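Local coordinates for protein thiazoline oxidase/subtilisin-like protease (Prochloron didemni, PDB 4H6X) that probably cleaves precursor peptides and macrocyclises them by transamidation, serving as the subtilisin-like maturation protease PatG of patellamide biosynthesis, at residues A[7-12]-A[119-124]; A[22-27]-A[126-131]. All blocks are in the same frame, centred on the assembly; numbering follows the deposited sequence.

Overall arrangement
Contacts 1 and 2 lie side by side in the subtilisin-like fold, their centres about 8 Å apart and on the same side of the chain's centre. Each pairs part of the N-terminal region with part of the loop joining helix 101-118 to strand 133-138, an inner strand of the parallel sheet. The order along the chain is 7-12, 22-27, 119-124, 126-131, so their segments alternate. Contact 1 is the outer, hydrated half; contact 2 is the buried half, at helix 20-26. Probable hydrogen bonds, L8 N to N25 OD1 and G119 O to G127 N, join them, so the N-terminal segments pack on the loop after helix 101-118 at two adjoining places.

Contact 1 (A[7-12]-A[119-124]); sequences ALHPHD and GQEHSP
E121 reaches across to H9 and sets its carboxylate at the edge of the imidazole, the two side chains crossing at about a right angle and their flat groups turned 54° apart. This is the close-packed part of the contact. OE2 of E121 lies 3.5 Å from CB of H9 and equally near its CA, while OE1 faces the ring edge at a modelled separation that is doubtfully short. CG of E121 is anti to the backbone N (chi1 -166°) and the chain stays extended beyond it, which carries the carboxylate the full length of the side chain away from its own loop. That loop follows helix 101-118 and bends through a type II beta turn from Q120 to S123. E121 occupies the first corner, and H122 the second with positive phi, its ring laid so that CG of E121 sits 3.7 Å above one face. S123 N closes the turn onto Q120 O at 3.3 Å, and S123 OG donates to the same oxygen at 2.8 Å, in its carbonyl plane on a lone pair. The solvent side is looser and works through water. One water donates to L8 O at 2.9 Å and to E121 OE2 at 2.6 Å; a second donates to P10 O at 2.6 Å and to the same OE2 at 2.7 Å. OE2 is thereby bridged through water to two backbone carbonyls. CD of P10 borders E121 OE2 at the margin of the contact, and beyond it D12 turns to a salt bridge with R269.

Contact 2 (A[22-27]-A[126-131]); sequences DLHNQT and FGIAPN
H24 and F126 meet because each first torsion turns its ring toward the other segment. In H24, CG lies beside the backbone N (chi1 -85°), on a CB that already points at the loop; in F126, CG is anti to the backbone N (chi1 170°) and the phenyl swings out toward the helix. The rings form an offset pair with planes 30° apart and centroids 5.5 Å from each other, slid so far that they barely overlap. F126 CZ rests 4.2 Å above the H24 ring plane, toward its rim. On the loop side the imidazole presents an edge to the backbone carbonyl of I128, near the ring plane. The modelled spacing there is doubtful. The G-I-A-P run at 127-130 matches the GVAP-like segment that follows the histidine-bearing helix in subtilases. Here it folds back against the end of helix 101-118, through backbone hydrogen bonds of I128 with T116 and A129 with I117. In the helix segment that carries H24, L23 O accepts from both Q26 N and T27 N, each at 2.9 Å. The backbones stay well apart, the CA atoms of H24 and I128 being 8.2 Å from each other, and the imidazole spans that interval. CG2 of I128 approaches the ring from the side opposite F126, off its rim. L286 of helix 273-293 touches both H24 and I128, while P130 CG meets the F126 ring at its edge.

Contact 1 (A[7-12]-A[119-124])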
loop_
_atom_site.group_PDB
_atom_site.type_symbol
_atom_site.label_atom_id
_atom_site.label_comp_id
_atom_site.label_asym_id
_atom_site.label_seq_id
_atom_site.Cartn_x
_atom_site.Cartn_y
_atom_site.Cartn_z
ATOM N N ALA A 7 -17.658 8.469 -13.843
ATOM C CA ALA A 7 -16.416 7.652 -13.590
ATOM C C ALA A 7 -15.646 7.334 -14.878
ATOM O O ALA A 7 -15.904 6.330 -15.535
ATOM C CB ALA A 7 -16.753 6.375 -12.828
ATOM N N LEU A 8 -14.710 8.205 -15.242
ATOM C CA LEU A 8 -13.864 7.990 -16.424
ATOM C C LEU A 8 -12.973 6.744 -16.298
ATOM O O LEU A 8 -12.556 6.166 -17.306
ATOM C CB LEU A 8 -13.004 9.231 -16.723
ATOM C CG LEU A 8 -13.623 10.465 -17.390
ATOM C CD1 LEU A 8 -14.746 11.078 -16.567
ATOM C CD2 LEU A 8 -12.555 11.513 -17.676
ATOM N N HIS A 9 -12.685 6.332 -15.062
ATOM C CA HIS A 9 -11.848 5.159 -14.826
ATOM C C HIS A 9 -12.426 4.299 -13.712
ATOM O O HIS A 9 -11.944 4.353 -12.573
ATOM C CB HIS A 9 -10.418 5.590 -14.506
ATOM C CG HIS A 9 -9.800 6.448 -15.566
ATOM N ND1 HIS A 9 -9.850 7.826 -15.532
ATOM C CD2 HIS A 9 -9.137 6.126 -16.701
ATOM C CE1 HIS A 9 -9.231 8.315 -16.591
ATOM N NE2 HIS A 9 -8.788 7.304 -17.316
ATOM N N PRO A 10 -13.471 3.507 -14.035
ATOM C CA PRO A 10 -14.155 2.676 -13.047
ATOM C C PRO A 10 -13.156 1.827 -12.266
ATOM O O PRO A 10 -12.314 1.155 -12.859
ATOM C CB PRO A 10 -15.063 1.779 -13.901
ATOM C CG PRO A 10 -15.275 2.544 -15.161
ATOM C CD PRO A 10 -14.002 3.293 -15.398
ATOM N N HIS A 11 -13.250 1.882 -10.947
ATOM C CA HIS A 11 -12.350 1.150 -10.075
ATOM C C HIS A 11 -13.200 0.314 -9.150
ATOM O O HIS A 11 -14.290 0.733 -8.765
ATOM C CB HIS A 11 -11.483 2.120 -9.260
ATOM C CG HIS A 11 -10.387 1.448 -8.489
ATOM N ND1 HIS A 11 -10.603 0.840 -7.272
ATOM C CD2 HIS A 11 -9.072 1.283 -8.766
ATOM C CE1 HIS A 11 -9.468 0.324 -6.834
ATOM N NE2 HIS A 11 -8.523 0.580 -7.723
ATOM N N ASP A 12 -12.684 -0.855 -8.783
ATOM C CA ASP A 12 -13.341 -1.797 -7.877
ATOM C C ASP A 12 -13.848 -1.164 -6.578
ATOM O O ASP A 12 -14.852 -1.622 -6.016
ATOM C CB ASP A 12 -12.380 -2.951 -7.560
ATOM C CG ASP A 12 -12.993 -4.005 -6.665
ATOM O OD1 ASP A 12 -13.914 -4.722 -7.120
ATOM O OD2 ASP A 12 -12.542 -4.145 -5.507
ATOM N N GLY A 119 -1.191 -1.126 -10.070
ATOM C CA GLY A 119 -1.668 -1.974 -11.165
ATOM C C GLY A 119 -2.314 -1.150 -12.272
ATOM O O GLY A 119 -3.077 -0.216 -12.003
ATOM N N GLN A 120 -2.006 -1.498 -13.516
ATOM C CA GLN A 120 -2.474 -0.734 -14.679
ATOM C C GLN A 120 -3.963 -0.921 -14.970
ATOM O O GLN A 120 -4.525 -2.000 -14.739
ATOM C CB GLN A 120 -1.612 -1.047 -15.902
ATOM C CG GLN A 120 -0.141 -0.716 -15.691
ATOM C CD GLN A 120 0.091 0.757 -15.397
ATOM O OE1 GLN A 120 0.209 1.168 -14.232
ATOM N NE2 GLN A 120 0.154 1.561 -16.449
ATOM N N GLU A 121 -4.613 0.131 -15.457
ATOM C CA GLU A 121 -6.037 0.011 -15.773
ATOM C C GLU A 121 -6.194 -1.000 -16.918
ATOM O O GLU A 121 -5.304 -1.114 -17.750
ATOM C CB GLU A 121 -6.633 1.363 -16.154
ATOM C CG GLU A 121 -8.147 1.362 -16.160
ATOM C CD GLU A 121 -8.753 2.664 -16.655
ATOM O OE1 GLU A 121 -8.024 3.540 -17.174
ATOM O OE2 GLU A 121 -9.975 2.798 -16.515
ATOM N N HIS A 122 -7.299 -1.743 -16.916
ATOM C CA HIS A 122 -7.615 -2.759 -17.939
ATOM C C HIS A 122 -6.864 -4.078 -17.748
ATOM O O HIS A 122 -7.107 -5.039 -18.466
ATOM C CB HIS A 122 -7.437 -2.215 -19.372
ATOM C CG HIS A 122 -8.026 -0.854 -19.576
ATOM N ND1 HIS A 122 -9.380 -0.606 -19.472
ATOM C CD2 HIS A 122 -7.445 0.336 -19.864
ATOM C CE1 HIS A 122 -9.605 0.680 -19.688
ATOM N NE2 HIS A 122 -8.449 1.271 -19.928
ATOM N N SER A 123 -5.976 -4.128 -16.758
ATOM C CA SER A 123 -5.303 -5.361 -16.382
ATOM C C SER A 123 -6.177 -6.083 -15.355
ATOM O O SER A 123 -7.235 -5.574 -14.995
ATOM C CB SER A 123 -3.915 -5.044 -15.820
ATOM O OG SER A 123 -3.976 -4.768 -14.429
ATOM N N PRO A 124 -5.755 -7.273 -14.881
ATOM C CA PRO A 124 -6.533 -7.941 -13.835
ATOM C C PRO A 124 -6.575 -7.149 -12.515
ATOM O O PRO A 124 -7.498 -7.338 -11.703
ATOM C CB PRO A 124 -5.791 -9.270 -13.626
ATOM C CG PRO A 124 -4.963 -9.456 -14.850
ATOM C CD PRO A 124 -4.591 -8.075 -15.291
HETATM O O HOH W 1 -11.144 3.981 -18.493
HETATM O O HOH W 2 -11.276 0.753 -15.226
#

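Contact 2 (A[22-27]-A[126-131])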
loop_
_atom_site.group_PDB
_atom_site.type_symbol
_atom_site.label_atom_id
_atom_site.label_comp_id
_atom_site.label_asym_id
_atom_site.label_seq_id
_atom_site.Cartn_x
_atom_site.Cartn_y
_atom_site.Cartn_z
ATOM N N ASP A 22 -14.296 10.502 -8.778
ATOM C CA ASP A 22 -14.046 11.929 -9.071
ATOM C C ASP A 22 -12.562 12.305 -9.014
ATOM O O ASP A 22 -12.076 13.077 -9.841
ATOM C CB ASP A 22 -14.851 12.850 -8.131
ATOM C CG ASP A 22 -16.370 12.769 -8.360
ATOM O OD1 ASP A 22 -16.806 12.611 -9.522
ATOM O OD2 ASP A 22 -17.131 12.872 -7.365
ATOM N N LEU A 23 -11.841 11.781 -8.026
ATOM C CA LEU A 23 -10.402 12.031 -7.962
ATOM C C LEU A 23 -9.728 11.348 -9.150
ATOM O O LEU A 23 -8.879 11.963 -9.816
ATOM C CB LEU A 23 -9.809 11.597 -6.615
ATOM C CG LEU A 23 -8.290 11.690 -6.343
ATOM C CD1 LEU A 23 -7.684 13.068 -6.613
ATOM C CD2 LEU A 23 -8.023 11.262 -4.910
ATOM N N HIS A 24 -10.129 10.105 -9.449
ATOM C CA HIS A 24 -9.596 9.409 -10.646
ATOM C C HIS A 24 -9.860 10.201 -11.929
ATOM O O HIS A 24 -9.020 10.232 -12.837
ATOM C CB HIS A 24 -10.139 7.984 -10.792
ATOM C CG HIS A 24 -9.384 6.953 -10.004
ATOM N ND1 HIS A 24 -8.063 7.105 -9.640
ATOM C CD2 HIS A 24 -9.763 5.741 -9.538
ATOM C CE1 HIS A 24 -7.670 6.039 -8.963
ATOM N NE2 HIS A 24 -8.682 5.196 -8.887
ATOM N N ASN A 25 -11.014 10.866 -11.985
ATOM C CA ASN A 25 -11.351 11.703 -13.142
ATOM C C ASN A 25 -10.375 12.842 -13.351
ATOM O O ASN A 25 -10.224 13.326 -14.468
ATOM C CB ASN A 25 -12.777 12.247 -13.032
ATOM C CG ASN A 25 -13.818 11.164 -13.207
ATOM O OD1 ASN A 25 -13.500 10.045 -13.615
ATOM N ND2 ASN A 25 -15.066 11.485 -12.894
ATOM N N GLN A 26 -9.716 13.258 -12.270
ATOM C CA GLN A 26 -8.750 14.360 -12.311
ATOM C C GLN A 26 -7.295 13.886 -12.473
ATOM O O GLN A 26 -6.506 14.519 -13.186
ATOM C CB GLN A 26 -8.892 15.225 -11.059
ATOM C CG GLN A 26 -10.304 15.748 -10.850
ATOM C CD GLN A 26 -10.371 16.892 -9.861
ATOM O OE1 GLN A 26 -9.622 17.858 -9.964
ATOM N NE2 GLN A 26 -11.281 16.792 -8.902
ATOM N N THR A 27 -6.946 12.779 -11.805
ATOM C CA THR A 27 -5.599 12.199 -11.913
ATOM C C THR A 27 -5.581 10.672 -11.694
ATOM O O THR A 27 -6.388 10.127 -10.926
ATOM C CB THR A 27 -4.561 12.935 -10.998
ATOM O OG1 THR A 27 -3.228 12.479 -11.283
ATOM C CG2 THR A 27 -4.858 12.749 -9.512
ATOM N N PHE A 126 -6.386 -3.133 -11.322
ATOM C CA PHE A 126 -6.316 -1.702 -11.567
ATOM C C PHE A 126 -6.050 -1.027 -10.211
ATOM O O PHE A 126 -6.903 -1.041 -9.333
ATOM C CB PHE A 126 -7.638 -1.242 -12.194
ATOM C CG PHE A 126 -7.816 0.256 -12.285
ATOM C CD1 PHE A 126 -6.733 1.111 -12.452
ATOM C CD2 PHE A 126 -9.106 0.808 -12.239
ATOM C CE1 PHE A 126 -6.916 2.482 -12.543
ATOM C CE2 PHE A 126 -9.296 2.179 -12.342
ATOM C CZ PHE A 126 -8.199 3.016 -12.488
ATOM N N GLY A 127 -4.852 -0.479 -10.044
ATOM C CA GLY A 127 -4.464 0.131 -8.772
ATOM C C GLY A 127 -5.009 1.542 -8.597
ATOM O O GLY A 127 -5.553 2.121 -9.526
ATOM N N ILE A 128 -4.856 2.091 -7.398
ATOM C CA ILE A 128 -5.335 3.442 -7.087
ATOM C C ILE A 128 -4.561 4.497 -7.870
ATOM O O ILE A 128 -5.140 5.481 -8.357
ATOM C CB ILE A 128 -5.262 3.709 -5.565
ATOM C CG1 ILE A 128 -6.145 2.700 -4.806
ATOM C CG2 ILE A 128 -5.657 5.146 -5.229
ATOM C CD1 ILE A 128 -7.641 2.831 -5.048
ATOM N N ALA A 129 -3.259 4.282 -8.033
ATOM C CA ALA A 129 -2.402 5.307 -8.617
ATOM C C ALA A 129 -1.443 4.744 -9.680
ATOM O O ALA A 129 -0.205 4.794 -9.513
ATOM C CB ALA A 129 -1.649 6.047 -7.513
ATOM N N PRO A 130 -2.012 4.213 -10.788
ATOM C CA PRO A 130 -1.225 3.538 -11.835
ATOM C C PRO A 130 -0.144 4.398 -12.509
ATOM O O PRO A 130 0.762 3.846 -13.143
ATOM C CB PRO A 130 -2.291 3.138 -12.868
ATOM C CG PRO A 130 -3.399 4.122 -12.662
ATOM C CD PRO A 130 -3.441 4.298 -11.163
ATOM N N ASN A 131 -0.224 5.722 -12.379
ATOM C CA ASN A 131 0.734 6.593 -13.073
ATOM C C ASN A 131 1.870 7.158 -12.226
ATOM O O ASN A 131 2.741 7.852 -12.749
ATOM C CB ASN A 131 0.016 7.734 -13.820
ATOM C CG ASN A 131 -0.603 7.281 -15.135
ATOM O OD1 ASN A 131 -1.474 7.958 -15.689
ATOM N ND2 ASN A 131 -0.151 6.141 -15.646
#